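Local structure of CrtC domain-containing protein (Fusarium vanettenii 77-13-4, 7A0Q) at residues T220-H225 and G337-V342. The protein probably catalyses the hydration of kievitone, an isoflavonoid phytoalexin of bean, and so detoxifies this plant defence compound. Residues are numbered along the deposited sequence; the frame is centred on the assembly and turned at random.
Sequences TWFQLH and GLVEIV. With NAG (2-acetamido-2-deoxy-beta-D-glucopyranose), chain C; IMD (imidazole), chain F.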
ATOM      1  N   THR A 220       3.400  11.664  -1.773  1.00 14.77           N
ATOM      2  CA  THR A 220       2.366  10.872  -2.422  1.00 17.47           C
ATOM      3  C   THR A 220       3.012   9.586  -2.913  1.00 15.54           C
ATOM      4  O   THR A 220       4.104   9.623  -3.498  1.00 16.89           O
ATOM      5  CB  THR A 220       1.719  11.628  -3.586  1.00 17.95           C
ATOM      6  OG1 THR A 220       1.129  12.838  -3.090  1.00 19.38           O
ATOM      7  CG2 THR A 220       0.630  10.778  -4.250  1.00 18.80           C
ATOM      8  N   TRP A 221       2.333   8.460  -2.669  1.00 14.68           N
ATOM      9  CA  TRP A 221       2.751   7.152  -3.162  1.00 15.91           C
ATOM     10  C   TRP A 221       1.630   6.560  -4.002  1.00 15.14           C
ATOM     11  O   TRP A 221       0.464   6.565  -3.584  1.00 15.97           O
ATOM     12  CB  TRP A 221       3.097   6.211  -2.002  1.00 15.46           C
ATOM     13  CG  TRP A 221       3.499   4.802  -2.394  1.00 13.88           C
ATOM     14  CD1 TRP A 221       4.647   4.429  -3.046  1.00 13.84           C
ATOM     15  CD2 TRP A 221       2.775   3.590  -2.127  1.00 14.77           C
ATOM     16  NE1 TRP A 221       4.674   3.053  -3.209  1.00 13.92           N
ATOM     17  CE2 TRP A 221       3.540   2.519  -2.656  1.00 14.88           C
ATOM     18  CE3 TRP A 221       1.560   3.305  -1.492  1.00 16.65           C
ATOM     19  CZ2 TRP A 221       3.128   1.187  -2.566  1.00 15.94           C
ATOM     20  CZ3 TRP A 221       1.146   1.970  -1.399  1.00 16.15           C
ATOM     21  CH2 TRP A 221       1.928   0.932  -1.946  1.00 16.72           C
ATOM     22  N   PHE A 222       1.986   6.028  -5.163  1.00 14.92           N
ATOM     23  CA  PHE A 222       1.051   5.322  -6.026  1.00 15.04           C
ATOM     24  C   PHE A 222       1.406   3.843  -6.110  1.00 14.76           C
ATOM     25  O   PHE A 222       2.575   3.475  -6.289  1.00 15.36           O
ATOM     26  CB  PHE A 222       1.046   5.891  -7.443  1.00 15.56           C
ATOM     27  CG  PHE A 222       0.455   7.257  -7.549  1.00 18.52           C
ATOM     28  CD1 PHE A 222      -0.920   7.420  -7.687  1.00 18.66           C
ATOM     29  CD2 PHE A 222       1.268   8.383  -7.528  1.00 18.35           C
ATOM     30  CE1 PHE A 222      -1.480   8.689  -7.791  1.00 19.28           C
ATOM     31  CE2 PHE A 222       0.715   9.658  -7.641  1.00 19.13           C
ATOM     32  CZ  PHE A 222      -0.650   9.813  -7.774  1.00 16.52           C
ATOM     33  N   GLN A 223       0.372   3.012  -6.043  1.00 14.74           N
ATOM     34  CA  GLN A 223       0.457   1.569  -6.230  1.00 15.08           C
ATOM     35  C   GLN A 223      -0.456   1.241  -7.403  1.00 15.31           C
ATOM     36  O   GLN A 223      -1.677   1.363  -7.279  1.00 15.40           O
ATOM     37  CB  GLN A 223       0.004   0.852  -4.959  1.00 15.02           C
ATOM     38  CG  GLN A 223      -0.048  -0.654  -5.097  1.00 13.57           C
ATOM     39  CD  GLN A 223      -1.118  -1.300  -4.238  1.00 16.96           C
ATOM     40  OE1 GLN A 223      -1.897  -2.117  -4.729  1.00 16.82           O
ATOM     41  NE2 GLN A 223      -1.151  -0.960  -2.944  1.00 15.07           N
ATOM     42  N   LEU A 224       0.111   0.839  -8.542  1.00 15.80           N
ATOM     43  CA  LEU A 224      -0.680   0.715  -9.766  1.00 15.93           C
ATOM     44  C   LEU A 224      -0.655  -0.698 -10.340  1.00 15.37           C
ATOM     45  O   LEU A 224       0.396  -1.350 -10.393  1.00 16.93           O
ATOM     46  CB  LEU A 224      -0.202   1.703 -10.838  1.00 16.11           C
ATOM     47  CG  LEU A 224      -0.094   3.163 -10.386  1.00 19.86           C
ATOM     48  CD1 LEU A 224       0.439   4.029 -11.530  1.00 20.79           C
ATOM     49  CD2 LEU A 224      -1.435   3.703  -9.834  1.00 16.89           C
ATOM     50  N   HIS A 225      -1.820  -1.134 -10.821  1.00 16.59           N
ATOM     51  CA  HIS A 225      -2.000  -2.402 -11.522  1.00 16.81           C
ATOM     52  C   HIS A 225      -2.547  -2.135 -12.918  1.00 16.63           C
ATOM     53  O   HIS A 225      -3.430  -1.289 -13.088  1.00 18.69           O
ATOM     54  CB  HIS A 225      -2.973  -3.326 -10.777  1.00 17.90           C
ATOM     55  CG  HIS A 225      -2.584  -3.578  -9.356  1.00 16.16           C
ATOM     56  ND1 HIS A 225      -1.939  -4.727  -8.952  1.00 17.87           N
ATOM     57  CD2 HIS A 225      -2.694  -2.798  -8.255  1.00 16.91           C
ATOM     58  CE1 HIS A 225      -1.695  -4.659  -7.652  1.00 14.16           C
ATOM     59  NE2 HIS A 225      -2.133  -3.491  -7.210  1.00 16.64           N
ATOM     60  N   GLY A 337      -5.704   0.968  -8.649  1.00 17.11           N
ATOM     61  CA  GLY A 337      -4.690   0.845  -7.615  1.00 17.94           C
ATOM     62  C   GLY A 337      -5.031   1.701  -6.427  1.00 16.47           C
ATOM     63  O   GLY A 337      -6.205   1.881  -6.091  1.00 19.13           O
ATOM     64  N   LEU A 338      -3.990   2.238  -5.796  1.00 15.39           N
ATOM     65  CA  LEU A 338      -4.176   3.026  -4.586  1.00 17.47           C
ATOM     66  C   LEU A 338      -3.237   4.223  -4.595  1.00 18.43           C
ATOM     67  O   LEU A 338      -2.099   4.134  -5.069  1.00 18.28           O
ATOM     68  CB  LEU A 338      -3.942   2.167  -3.332  1.00 15.71           C
ATOM     69  CG  LEU A 338      -4.086   2.872  -1.976  1.00 18.72           C
ATOM     70  CD1 LEU A 338      -4.777   1.969  -0.962  1.00 19.60           C
ATOM     71  CD2 LEU A 338      -2.713   3.341  -1.452  1.00 19.87           C
ATOM     72  N   VAL A 339      -3.733   5.353  -4.090  1.00 14.98           N
ATOM     73  CA  VAL A 339      -2.907   6.522  -3.819  1.00 15.93           C
ATOM     74  C   VAL A 339      -2.840   6.716  -2.313  1.00 16.75           C
ATOM     75  O   VAL A 339      -3.859   6.619  -1.612  1.00 15.92           O
ATOM     76  CB  VAL A 339      -3.429   7.788  -4.523  1.00 18.42           C
ATOM     77  CG1 VAL A 339      -4.813   8.167  -4.026  1.00 20.16           C
ATOM     78  CG2 VAL A 339      -2.440   8.920  -4.308  1.00 18.28           C
ATOM     79  N   GLU A 340      -1.632   6.939  -1.809  1.00 15.66           N
ATOM     80  CA  GLU A 340      -1.415   7.323  -0.423  1.00 14.81           C
ATOM     81  C   GLU A 340      -0.906   8.755  -0.383  1.00 18.76           C
ATOM     82  O   GLU A 340       0.041   9.098  -1.100  1.00 17.19           O
ATOM     83  CB  GLU A 340      -0.417   6.385   0.252  1.00 17.10           C
ATOM     84  CG  GLU A 340       0.036   6.867   1.606  1.00 16.38           C
ATOM     85  CD  GLU A 340       0.980   5.894   2.256  1.00 19.81           C
ATOM     86  OE1 GLU A 340       0.489   4.966   2.930  1.00 19.15           O
ATOM     87  OE2 GLU A 340       2.207   6.033   2.081  1.00 18.60           O
ATOM     88  N   ILE A 341      -1.546   9.591   0.433  1.00 19.46           N
ATOM     89  CA  ILE A 341      -1.096  10.959   0.665  1.00 18.92           C
ATOM     90  C   ILE A 341      -0.867  11.110   2.154  1.00 16.46           C
ATOM     91  O   ILE A 341      -1.805  10.967   2.950  1.00 17.88           O
ATOM     92  CB  ILE A 341      -2.100  12.007   0.167  1.00 18.92           C
ATOM     93  CG1 ILE A 341      -2.510  11.722  -1.279  1.00 21.28           C
ATOM     94  CG2 ILE A 341      -1.482  13.388   0.269  1.00 20.75           C
ATOM     95  CD1 ILE A 341      -3.576  12.677  -1.807  1.00 26.22           C
ATOM     96  N   VAL A 342       0.377  11.381   2.534  1.00 15.87           N
ATOM     97  CA  VAL A 342       0.776  11.420   3.934  1.00 16.28           C
ATOM     98  C   VAL A 342       1.534  12.709   4.197  1.00 16.76           C
ATOM     99  O   VAL A 342       2.390  13.103   3.400  1.00 19.48           O
ATOM    100  CB  VAL A 342       1.649  10.206   4.324  1.00 17.99           C
ATOM    101  CG1 VAL A 342       2.316  10.430   5.692  1.00 18.82           C
ATOM    102  CG2 VAL A 342       0.814   8.929   4.331  1.00 19.09           C
TER
HETATM  103  C1  NAG C   1       3.658  18.070  -0.094  1.00 22.12           C
HETATM  104  C2  NAG C   1       3.112  17.821  -1.489  1.00 21.98           C
HETATM  105  C3  NAG C   1       3.121  19.120  -2.299  1.00 19.98           C
HETATM  106  C4  NAG C   1       2.452  20.265  -1.548  1.00 26.40           C
HETATM  107  C5  NAG C   1       2.961  20.379  -0.118  1.00 23.96           C
HETATM  108  C6  NAG C   1       2.123  21.318   0.717  1.00 27.91           C
HETATM  109  C7  NAG C   1       3.388  15.647  -2.604  1.00 21.58           C
HETATM  110  C8  NAG C   1       4.331  14.765  -3.359  1.00 24.00           C
HETATM  111  N2  NAG C   1       3.889  16.811  -2.189  1.00 21.65           N
HETATM  112  O3  NAG C   1       2.447  18.886  -3.531  1.00 23.45           O
HETATM  113  O4  NAG C   1       2.793  21.485  -2.199  1.00 30.57           O
HETATM  114  O5  NAG C   1       2.899  19.103   0.539  1.00 24.44           O
HETATM  115  O6  NAG C   1       0.767  20.891   0.742  1.00 27.30           O
HETATM  116  O7  NAG C   1       2.234  15.310  -2.360  1.00 22.65           O
HETATM  117  N1  IMD F 403       3.029   3.573   1.706  1.00 23.90           N
HETATM  118  C2  IMD F 403       3.990   2.936   0.997  1.00 22.73           C
HETATM  119  N3  IMD F 403       3.747   1.602   1.063  1.00 23.47           N
HETATM  120  C4  IMD F 403       2.641   1.405   1.800  1.00 26.41           C
HETATM  121  C5  IMD F 403       2.184   2.645   2.205  1.00 25.05           C
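Trp-221 and Glu-340 pair across two antiparallel strands, and both side chains rise from the same face. With CG of Trp-221 anti to the backbone N (chi1 178°), the indole edge at CE3 meets CB of Glu-340 at 4.1 Å. CD2 of Leu-338 approaches CZ3 of Trp-221 obliquely, also at 4.1 Å. An imidazole, probably carried over from crystallisation, lies over one indole face, with its C2 3.4 Å from CD2 of Trp-221. Its N1 donates to OE2 of Glu-340 (2.6 Å), an oxygen also hydrogen-bonded to NE1 of Trp-219. The indole NE1 is hydrogen-bonded to OG of Ser-234. Within strand 220-225, NE2 of His-225 donates a hydrogen bond to OE1 of Gln-223, in the ring plane and on a lone pair (2.8 Å); this oxygen is also hydrogen-bonded to Tyr-64.

The other face carries Phe-222, Val-339 and Thr-220. Phe-222 and Val-339 lie side by side, and CG2 of Val-339 makes an off-centre CH-pi contact with the phenyl ring. The same methyl touches CG2 of Thr-220 at 3.6 Å. OG1 of Thr-220 donates to O7 of the N-linked glycan (2.8 Å).

Trp-221 with Glu-340 and Gln-223 with Leu-338 are hydrogen-bonded pairs. They join the first and last strands, 218-225 and 331-343, and so close the eight-stranded lipocalin-like barrel. Strand 58-66 packs on the Trp-221 face, while strand 282-291 meets Phe-222 and Val-339.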